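PDB 4OTE: lipoprotein from Clostridium difficile, which probably serves as the substrate-binding lipoprotein of a methionine uptake system, and holds a selenomethionine between its two lobes in this crystal. Local coordinates for residues K80-I88 with Y233-F241; F100-S109 with I159-F170. One frame throughout, in Å; residues are numbered along the deposited sequence.

Contact 1: residues K80-I88 with Y233-F241; sequences KKLYVCPAI and YKGIVIPTF. With MSE (selenomethionine), chain C.
With CG wedged between its backbone N and carbonyl carbon (chi1 48°), the ring of Tyr83 lies alongside Val237 and points the same way; the CG1 branch of Val237, anti to its own N (chi1 -178°), meets ring atom CD1 of Tyr83 at 3.6 Å. The backbones run antiparallel. Val84 and Ile238 form a hydrogen-bonded pair, Val84 N to Ile238 O at 2.8 Å and Ile238 N to Val84 O at 2.9 Å, and Thr240 N adds a nearly straight bond of 2.8 Å to Leu82 O. The edge of the Phe241 ring also comes up to this carbonyl, with CD2 3.1 Å from Leu82 O. On the side of the sheet that carries Val84, whose CG2 in the modelled conformer lies across Thr240 CG2, CD1 of Ile238 crosses to CD of Pro86 at 3.6 Å. Cys85, between Val84 and Pro86, belongs to the selenomethionine pocket, its CB 3.7 Å from the ligand O. Strand 76-84 lies between the C-terminal strand 238-239 and strand 199-204, where Leu82 and Tyr83 both face Asn199 in a classic beta bulge, while Leu19 of helix 13-22 and Ile229 of helix 223-233 pack against Tyr83.

Contact 2: residues F100-S109 with I159-F170; sequences FKKGDTIAIS and IPSSLPDVTAAF
Two neighbouring parallel strands, 105-109 and 168-171, meet here inside the mixed five-stranded sheet of one lobe of a periplasmic-binding-protein fold. Ile106 pairs with Ala168 and Ala107 with Ala169; the bonds Ala107 N to Ala168 O (3.0 Å) and Phe170 N to Ala107 O (3.2 Å) tie the strands together. Where the pairing begins, Thr105 O accepts from both Thr167 N and Ala168 N, the latter nearly in line with the carbonyl. Ala107 CB sits on the side of the sheet where Ile159 CG2, Val166 CG2 and Ala169 CB gather, the last at 3.7 Å. Ser162 OG also touches Ala107 CB while donating to Ile159 O at 2.6 Å, on a lone pair in the carbonyl plane; Ile159 O accepts from Ser162 N as well, so that two bonds grip this carbonyl. From the other side of the sheet, Ala168 CB meets the edge of the Phe100 ring, 3.7 Å from CZ. Helix 112-124 covers Ile106 and Phe170 through Leu122. Thr167 divides its branches: a chi1 of -52° sets OG1 beside its own N and within 3.1 Å of Thr105 N, from which it accepts a hydrogen bond, and leaves CG2 3.6 Å from Phe100 CE1.

Overall arrangement
The two contacts lie in different sheets, their centres about 24 Å apart. Contact 1 is nearer the middle of the chain, in the seven-stranded sheet, and is partly buried; contact 2 is further out yet more fully buried, in the five-stranded sheet. Antiparallel pairing closes the C-terminus onto strand 76-84 in contact 1, where the C-terminal carboxylate of Phe241, paired with Arg226, lies at one end and the ligand pocket at the other. Parallel pairing in contact 2 sets alanines beside one another across the strands, and a threonine hydroxyl adds to the backbone bonding. Segment 80-88 passes from one sheet to the other, and at its far end Ile88 O and Ala87 CB pack on the Phe170 ring, joining the contacts directly.

Contact 1: residues K80-I88 with Y233-F241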
loop_
_atom_site.group_PDB
_atom_site.type_symbol
_atom_site.label_atom_id
_atom_site.label_comp_id
_atom_site.label_asym_id
_atom_site.label_seq_id
_atom_site.Cartn_x
_atom_site.Cartn_y
_atom_site.Cartn_z
ATOM N N LYS A 80 3.690 10.593 10.937
ATOM C CA LYS A 80 2.241 10.619 11.171
ATOM C C LYS A 80 1.470 9.827 10.110
ATOM O O LYS A 80 1.859 9.809 8.936
ATOM C CB LYS A 80 1.738 12.064 11.166
ATOM C CG LYS A 80 2.326 12.934 12.269
ATOM C CD LYS A 80 1.877 14.382 12.139
ATOM C CE LYS A 80 2.407 15.222 13.294
ATOM N NZ LYS A 80 2.213 16.680 13.062
ATOM N N LYS A 81 0.376 9.188 10.523
ATOM C CA LYS A 81 -0.515 8.474 9.601
ATOM C C LYS A 81 -1.151 9.457 8.610
ATOM O O LYS A 81 -1.639 10.511 9.018
ATOM C CB LYS A 81 -1.632 7.768 10.367
ATOM C CG LYS A 81 -1.190 6.692 11.348
ATOM C CD LYS A 81 -2.421 6.055 11.980
ATOM C CE LYS A 81 -2.108 5.227 13.219
ATOM N NZ LYS A 81 -0.975 4.281 13.044
ATOM N N LEU A 82 -1.156 9.114 7.322
ATOM C CA LEU A 82 -1.667 10.034 6.292
ATOM C C LEU A 82 -2.937 9.528 5.628
ATOM O O LEU A 82 -3.947 10.231 5.591
ATOM C CB LEU A 82 -0.598 10.294 5.230
ATOM C CG LEU A 82 0.725 10.829 5.779
ATOM C CD1 LEU A 82 1.723 11.006 4.651
ATOM C CD2 LEU A 82 0.523 12.139 6.531
ATOM N N TYR A 83 -2.884 8.309 5.103
ATOM C CA TYR A 83 -4.015 7.733 4.397
ATOM C C TYR A 83 -3.901 6.217 4.312
ATOM O O TYR A 83 -2.794 5.666 4.309
ATOM C CB TYR A 83 -4.114 8.318 2.984
ATOM C CG TYR A 83 -2.800 8.309 2.230
ATOM C CD1 TYR A 83 -2.328 7.148 1.619
ATOM C CD2 TYR A 83 -2.032 9.461 2.128
ATOM C CE1 TYR A 83 -1.121 7.137 0.938
ATOM C CE2 TYR A 83 -0.827 9.462 1.443
ATOM C CZ TYR A 83 -0.374 8.303 0.850
ATOM O OH TYR A 83 0.828 8.308 0.175
ATOM N N VAL A 84 -5.055 5.559 4.244
ATOM C CA VAL A 84 -5.126 4.113 4.098
ATOM C C VAL A 84 -5.433 3.773 2.645
ATOM O O VAL A 84 -6.142 4.521 1.968
ATOM C CB VAL A 84 -6.225 3.512 4.991
ATOM C CG1 VAL A 84 -6.064 2.006 5.077
ATOM C CG2 VAL A 84 -6.186 4.123 6.384
ATOM N N CYS A 85 -4.893 2.651 2.180
ATOM C CA CYS A 85 -5.117 2.159 0.836
ATOM C C CYS A 85 -5.604 0.719 0.965
ATOM O O CYS A 85 -4.822 -0.218 0.790
ATOM C CB CYS A 85 -3.815 2.209 0.024
ATOM S SG CYS A 85 -3.079 3.857 -0.155
ATOM N N PRO A 86 -6.897 0.535 1.298
ATOM C CA PRO A 86 -7.409 -0.812 1.524
ATOM C C PRO A 86 -7.142 -1.718 0.332
ATOM O O PRO A 86 -7.299 -1.290 -0.812
ATOM C CB PRO A 86 -8.918 -0.599 1.693
ATOM C CG PRO A 86 -9.079 0.824 2.079
ATOM C CD PRO A 86 -7.948 1.559 1.432
ATOM N N ALA A 87 -6.722 -2.951 0.605
ATOM C CA ALA A 87 -6.548 -3.951 -0.439
ATOM C C ALA A 87 -7.875 -4.167 -1.149
ATOM O O ALA A 87 -8.921 -4.228 -0.511
ATOM C CB ALA A 87 -6.049 -5.261 0.152
ATOM N N ILE A 88 -7.825 -4.258 -2.470
ATOM C CA ILE A 88 -9.016 -4.478 -3.273
ATOM C C ILE A 88 -8.854 -5.774 -4.053
ATOM O O ILE A 88 -7.793 -6.036 -4.625
ATOM C CB ILE A 88 -9.286 -3.292 -4.225
ATOM C CG1 ILE A 88 -9.693 -2.062 -3.406
ATOM C CG2 ILE A 88 -10.387 -3.642 -5.227
ATOM C CD1 ILE A 88 -9.721 -0.773 -4.196
ATOM N N TYR A 233 -8.751 10.092 -5.831
ATOM C CA TYR A 233 -8.932 8.671 -5.538
ATOM C C TYR A 233 -10.341 8.283 -5.092
ATOM O O TYR A 233 -10.696 7.109 -5.141
ATOM C CB TYR A 233 -7.869 8.216 -4.542
ATOM C CG TYR A 233 -6.490 8.419 -5.111
ATOM C CD1 TYR A 233 -6.064 7.677 -6.206
ATOM C CD2 TYR A 233 -5.630 9.383 -4.596
ATOM C CE1 TYR A 233 -4.812 7.871 -6.760
ATOM C CE2 TYR A 233 -4.372 9.583 -5.140
ATOM C CZ TYR A 233 -3.971 8.823 -6.224
ATOM O OH TYR A 233 -2.730 9.009 -6.779
ATOM N N LYS A 234 -11.145 9.263 -4.690
ATOM C CA LYS A 234 -12.560 9.039 -4.409
ATOM C C LYS A 234 -12.845 7.632 -3.889
ATOM O O LYS A 234 -13.305 6.769 -4.638
ATOM C CB LYS A 234 -13.387 9.297 -5.673
ATOM N N GLY A 235 -12.538 7.400 -2.615
ATOM C CA GLY A 235 -12.949 6.177 -1.930
ATOM C C GLY A 235 -11.901 5.094 -1.776
ATOM O O GLY A 235 -11.964 4.327 -0.819
ATOM N N ILE A 236 -10.941 5.016 -2.699
ATOM C CA ILE A 236 -9.924 3.949 -2.650
ATOM C C ILE A 236 -8.676 4.327 -1.852
ATOM O O ILE A 236 -7.943 3.450 -1.409
ATOM C CB ILE A 236 -9.531 3.421 -4.056
ATOM C CG1 ILE A 236 -8.780 4.471 -4.879
ATOM C CG2 ILE A 236 -10.772 2.956 -4.808
ATOM C CD1 ILE A 236 -8.120 3.898 -6.115
ATOM N N VAL A 237 -8.427 5.623 -1.682
ATOM C CA VAL A 237 -7.410 6.101 -0.746
ATOM C C VAL A 237 -8.121 7.013 0.251
ATOM O O VAL A 237 -8.691 8.017 -0.144
ATOM C CB VAL A 237 -6.277 6.864 -1.461
ATOM C CG1 VAL A 237 -5.215 7.312 -0.464
ATOM C CG2 VAL A 237 -5.655 5.999 -2.549
ATOM N N ILE A 238 -8.105 6.647 1.531
ATOM C CA ILE A 238 -8.874 7.373 2.548
ATOM C C ILE A 238 -7.947 8.070 3.539
ATOM O O ILE A 238 -7.162 7.407 4.209
ATOM C CB ILE A 238 -9.824 6.444 3.335
ATOM C CG1 ILE A 238 -10.759 5.686 2.379
ATOM C CG2 ILE A 238 -10.641 7.247 4.344
ATOM C CD1 ILE A 238 -10.193 4.388 1.855
ATOM N N PRO A 239 -8.049 9.411 3.648
ATOM C CA PRO A 239 -7.230 10.160 4.610
ATOM C C PRO A 239 -7.482 9.738 6.055
ATOM O O PRO A 239 -8.608 9.392 6.404
ATOM C CB PRO A 239 -7.687 11.614 4.418
ATOM C CG PRO A 239 -8.366 11.650 3.094
ATOM C CD PRO A 239 -8.968 10.294 2.904
ATOM N N THR A 240 -6.434 9.760 6.872
ATOM C CA THR A 240 -6.552 9.507 8.308
ATOM C C THR A 240 -6.197 10.774 9.086
ATOM O O THR A 240 -5.570 10.708 10.142
ATOM C CB THR A 240 -5.639 8.349 8.765
ATOM O OG1 THR A 240 -4.268 8.685 8.524
ATOM C CG2 THR A 240 -5.978 7.065 8.026
ATOM N N PHE A 241 -6.595 11.924 8.549
ATOM C CA PHE A 241 -6.384 13.214 9.207
ATOM C C PHE A 241 -7.459 14.191 8.745
ATOM O O PHE A 241 -8.155 13.931 7.759
ATOM C CB PHE A 241 -4.981 13.766 8.904
ATOM C CG PHE A 241 -4.754 14.087 7.451
ATOM C CD1 PHE A 241 -5.041 15.351 6.949
ATOM C CD2 PHE A 241 -4.254 13.126 6.589
ATOM C CE1 PHE A 241 -4.839 15.642 5.610
ATOM C CE2 PHE A 241 -4.049 13.410 5.250
ATOM C CZ PHE A 241 -4.342 14.672 4.761
ATOM O OXT PHE A 241 -7.663 15.254 9.335
HETATM N N MSE C 301 -0.035 1.271 -0.657
HETATM C CA MSE C 301 0.307 -0.064 -0.061
HETATM C C MSE C 301 -0.808 -0.487 0.831
HETATM O O MSE C 301 -1.182 0.239 1.758
HETATM O OXT MSE C 301 -1.352 -1.577 0.639
HETATM C CB MSE C 301 1.603 -0.046 0.749
HETATM C CG MSE C 301 2.007 -1.450 1.206
HETATM SE SE MSE C 301 3.572 -1.375 2.405
HETATM C CE MSE C 301 4.903 -0.923 1.041
#

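Contact 2: residues F100-S109 with I159-F170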
loop_
_atom_site.group_PDB
_atom_site.type_symbol
_atom_site.label_atom_id
_atom_site.label_comp_id
_atom_site.label_asym_id
_atom_site.label_seq_id
_atom_site.Cartn_x
_atom_site.Cartn_y
_atom_site.Cartn_z
ATOM N N PHE A 100 -17.882 -17.216 -6.498
ATOM C CA PHE A 100 -16.776 -18.177 -6.424
ATOM C C PHE A 100 -17.314 -19.612 -6.416
ATOM O O PHE A 100 -18.348 -19.892 -5.811
ATOM C CB PHE A 100 -15.889 -17.938 -5.189
ATOM C CG PHE A 100 -14.865 -16.843 -5.369
ATOM C CD1 PHE A 100 -13.904 -16.926 -6.371
ATOM C CD2 PHE A 100 -14.853 -15.736 -4.527
ATOM C CE1 PHE A 100 -12.965 -15.920 -6.540
ATOM C CE2 PHE A 100 -13.913 -14.728 -4.691
ATOM C CZ PHE A 100 -12.968 -14.820 -5.698
ATOM N N LYS A 101 -16.606 -20.507 -7.101
ATOM C CA LYS A 101 -16.990 -21.919 -7.205
ATOM C C LYS A 101 -15.745 -22.809 -7.180
ATOM O O LYS A 101 -14.622 -22.304 -7.184
ATOM C CB LYS A 101 -17.789 -22.164 -8.492
ATOM C CG LYS A 101 -17.142 -21.612 -9.756
ATOM C CD LYS A 101 -17.403 -22.503 -10.963
ATOM C CE LYS A 101 -17.013 -21.834 -12.274
ATOM N NZ LYS A 101 -15.662 -21.203 -12.258
ATOM N N LYS A 102 -15.954 -24.125 -7.152
ATOM C CA LYS A 102 -14.852 -25.100 -7.175
ATOM C C LYS A 102 -13.894 -24.855 -8.336
ATOM O O LYS A 102 -14.325 -24.621 -9.465
ATOM C CB LYS A 102 -15.381 -26.541 -7.256
ATOM C CG LYS A 102 -15.221 -27.358 -5.980
ATOM C CD LYS A 102 -16.274 -27.016 -4.938
ATOM C CE LYS A 102 -16.220 -27.985 -3.767
ATOM N NZ LYS A 102 -17.394 -27.837 -2.863
ATOM N N GLY A 103 -12.597 -24.902 -8.045
ATOM C CA GLY A 103 -11.567 -24.750 -9.066
ATOM C C GLY A 103 -11.060 -23.331 -9.253
ATOM O O GLY A 103 -9.978 -23.131 -9.809
ATOM N N ASP A 104 -11.828 -22.343 -8.794
ATOM C CA ASP A 104 -11.460 -20.940 -8.978
ATOM C C ASP A 104 -10.121 -20.620 -8.311
ATOM O O ASP A 104 -9.783 -21.179 -7.266
ATOM C CB ASP A 104 -12.548 -20.006 -8.431
ATOM C CG ASP A 104 -13.787 -19.949 -9.319
ATOM O OD1 ASP A 104 -13.830 -20.632 -10.364
ATOM O OD2 ASP A 104 -14.730 -19.209 -8.967
ATOM N N THR A 105 -9.371 -19.712 -8.931
ATOM C CA THR A 105 -8.038 -19.357 -8.469
ATOM C C THR A 105 -7.972 -17.892 -8.041
ATOM O O THR A 105 -8.485 -17.012 -8.738
ATOM C CB THR A 105 -6.997 -19.600 -9.578
ATOM O OG1 THR A 105 -7.329 -18.810 -10.727
ATOM C CG2 THR A 105 -6.966 -21.069 -9.978
ATOM N N ILE A 106 -7.344 -17.638 -6.893
ATOM C CA ILE A 106 -7.071 -16.276 -6.440
ATOM C C ILE A 106 -5.560 -16.034 -6.435
ATOM O O ILE A 106 -4.809 -16.785 -5.808
ATOM C CB ILE A 106 -7.661 -16.003 -5.037
ATOM C CG1 ILE A 106 -9.191 -16.122 -5.077
ATOM C CG2 ILE A 106 -7.265 -14.612 -4.542
ATOM C CD1 ILE A 106 -9.872 -15.915 -3.740
ATOM N N ALA A 107 -5.123 -14.995 -7.144
ATOM C CA ALA A 107 -3.719 -14.581 -7.131
ATOM C C ALA A 107 -3.441 -13.725 -5.899
ATOM O O ALA A 107 -4.200 -12.803 -5.593
ATOM C CB ALA A 107 -3.371 -13.812 -8.396
ATOM N N ILE A 108 -2.351 -14.044 -5.203
ATOM C CA ILE A 108 -1.955 -13.358 -3.971
ATOM C C ILE A 108 -0.443 -13.102 -3.977
ATOM O O ILE A 108 0.316 -13.854 -4.591
ATOM C CB ILE A 108 -2.339 -14.201 -2.730
ATOM C CG1 ILE A 108 -3.853 -14.413 -2.674
ATOM C CG2 ILE A 108 -1.889 -13.540 -1.437
ATOM C CD1 ILE A 108 -4.355 -14.820 -1.305
ATOM N N SER A 109 -0.016 -12.047 -3.288
ATOM C CA SER A 109 1.398 -11.720 -3.155
ATOM C C SER A 109 2.144 -12.788 -2.356
ATOM O O SER A 109 1.615 -13.331 -1.387
ATOM C CB SER A 109 1.567 -10.362 -2.470
ATOM O OG SER A 109 2.932 -10.091 -2.201
ATOM N N ILE A 159 1.079 -9.489 -10.530
ATOM C CA ILE A 159 -0.323 -9.797 -10.233
ATOM C C ILE A 159 -1.328 -9.102 -11.165
ATOM O O ILE A 159 -2.306 -9.730 -11.571
ATOM C CB ILE A 159 -0.682 -9.539 -8.749
ATOM C CG1 ILE A 159 0.258 -10.325 -7.828
ATOM C CG2 ILE A 159 -2.120 -9.961 -8.475
ATOM C CD1 ILE A 159 0.068 -10.042 -6.353
ATOM N N PRO A 160 -1.103 -7.820 -11.511
ATOM C CA PRO A 160 -2.031 -7.178 -12.447
ATOM C C PRO A 160 -2.184 -7.919 -13.785
ATOM O O PRO A 160 -3.306 -8.093 -14.265
ATOM C CB PRO A 160 -1.415 -5.793 -12.651
ATOM C CG PRO A 160 -0.692 -5.526 -11.377
ATOM C CD PRO A 160 -0.126 -6.857 -10.969
ATOM N N SER A 161 -1.075 -8.376 -14.364
ATOM C CA SER A 161 -1.126 -9.088 -15.648
ATOM C C SER A 161 -1.665 -10.522 -15.538
ATOM O O SER A 161 -1.866 -11.179 -16.556
ATOM C CB SER A 161 0.257 -9.107 -16.308
ATOM O OG SER A 161 1.135 -9.994 -15.638
ATOM N N SER A 162 -1.893 -11.003 -14.316
ATOM C CA SER A 162 -2.428 -12.349 -14.090
ATOM C C SER A 162 -3.963 -12.426 -14.141
ATOM O O SER A 162 -4.531 -13.523 -14.211
ATOM C CB SER A 162 -1.946 -12.877 -12.735
ATOM O OG SER A 162 -2.686 -12.311 -11.662
ATOM N N LEU A 163 -4.630 -11.273 -14.105
ATOM C CA LEU A 163 -6.095 -11.227 -13.992
ATOM C C LEU A 163 -6.856 -11.978 -15.090
ATOM O O LEU A 163 -7.899 -12.568 -14.813
ATOM C CB LEU A 163 -6.595 -9.776 -13.911
ATOM C CG LEU A 163 -6.533 -9.129 -12.526
ATOM C CD1 LEU A 163 -6.832 -7.638 -12.631
ATOM C CD2 LEU A 163 -7.495 -9.801 -11.554
ATOM N N PRO A 164 -6.352 -11.953 -16.336
ATOM C CA PRO A 164 -7.000 -12.760 -17.374
ATOM C C PRO A 164 -6.887 -14.275 -17.157
ATOM O O PRO A 164 -7.722 -15.022 -17.656
ATOM C CB PRO A 164 -6.261 -12.345 -18.654
ATOM C CG PRO A 164 -5.714 -10.994 -18.355
ATOM C CD PRO A 164 -5.337 -11.051 -16.906
ATOM N N ASP A 165 -5.875 -14.716 -16.412
ATOM C CA ASP A 165 -5.603 -16.144 -16.230
ATOM C C ASP A 165 -6.075 -16.698 -14.881
ATOM O O ASP A 165 -5.934 -17.894 -14.626
ATOM C CB ASP A 165 -4.101 -16.403 -16.387
ATOM C CG ASP A 165 -3.523 -15.756 -17.637
ATOM O OD1 ASP A 165 -4.178 -15.811 -18.698
ATOM O OD2 ASP A 165 -2.415 -15.189 -17.553
ATOM N N VAL A 166 -6.618 -15.836 -14.023
ATOM C CA VAL A 166 -7.142 -16.253 -12.714
ATOM C C VAL A 166 -8.563 -15.729 -12.520
ATOM O O VAL A 166 -9.032 -14.911 -13.305
ATOM C CB VAL A 166 -6.247 -15.768 -11.545
ATOM C CG1 VAL A 166 -4.826 -16.287 -11.709
ATOM C CG2 VAL A 166 -6.257 -14.245 -11.430
ATOM N N THR A 167 -9.245 -16.206 -11.482
ATOM C CA THR A 167 -10.621 -15.783 -11.211
ATOM C C THR A 167 -10.652 -14.388 -10.603
ATOM O O THR A 167 -11.433 -13.546 -11.029
ATOM C CB THR A 167 -11.357 -16.747 -10.260
ATOM O OG1 THR A 167 -11.237 -18.090 -10.742
ATOM C CG2 THR A 167 -12.838 -16.377 -10.157
ATOM N N ALA A 168 -9.807 -14.165 -9.598
ATOM C CA ALA A 168 -9.688 -12.866 -8.936
ATOM C C ALA A 168 -8.273 -12.664 -8.393
ATOM O O ALA A 168 -7.501 -13.616 -8.310
ATOM C CB ALA A 168 -10.700 -12.759 -7.809
ATOM N N ALA A 169 -7.940 -11.425 -8.024
ATOM C CA ALA A 169 -6.612 -11.113 -7.488
ATOM C C ALA A 169 -6.626 -9.916 -6.533
ATOM O O ALA A 169 -7.294 -8.914 -6.797
ATOM C CB ALA A 169 -5.638 -10.857 -8.627
ATOM N N PHE A 170 -5.898 -10.041 -5.423
ATOM C CA PHE A 170 -5.667 -8.926 -4.498
ATOM C C PHE A 170 -4.516 -8.069 -5.025
ATOM O O PHE A 170 -3.405 -8.574 -5.211
ATOM C CB PHE A 170 -5.306 -9.432 -3.094
ATOM C CG PHE A 170 -6.497 -9.768 -2.230
ATOM C CD1 PHE A 170 -7.317 -8.764 -1.736
ATOM C CD2 PHE A 170 -6.772 -11.083 -1.879
ATOM C CE1 PHE A 170 -8.402 -9.066 -0.928
ATOM C CE2 PHE A 170 -7.859 -11.389 -1.075
ATOM C CZ PHE A 170 -8.671 -10.380 -0.596
#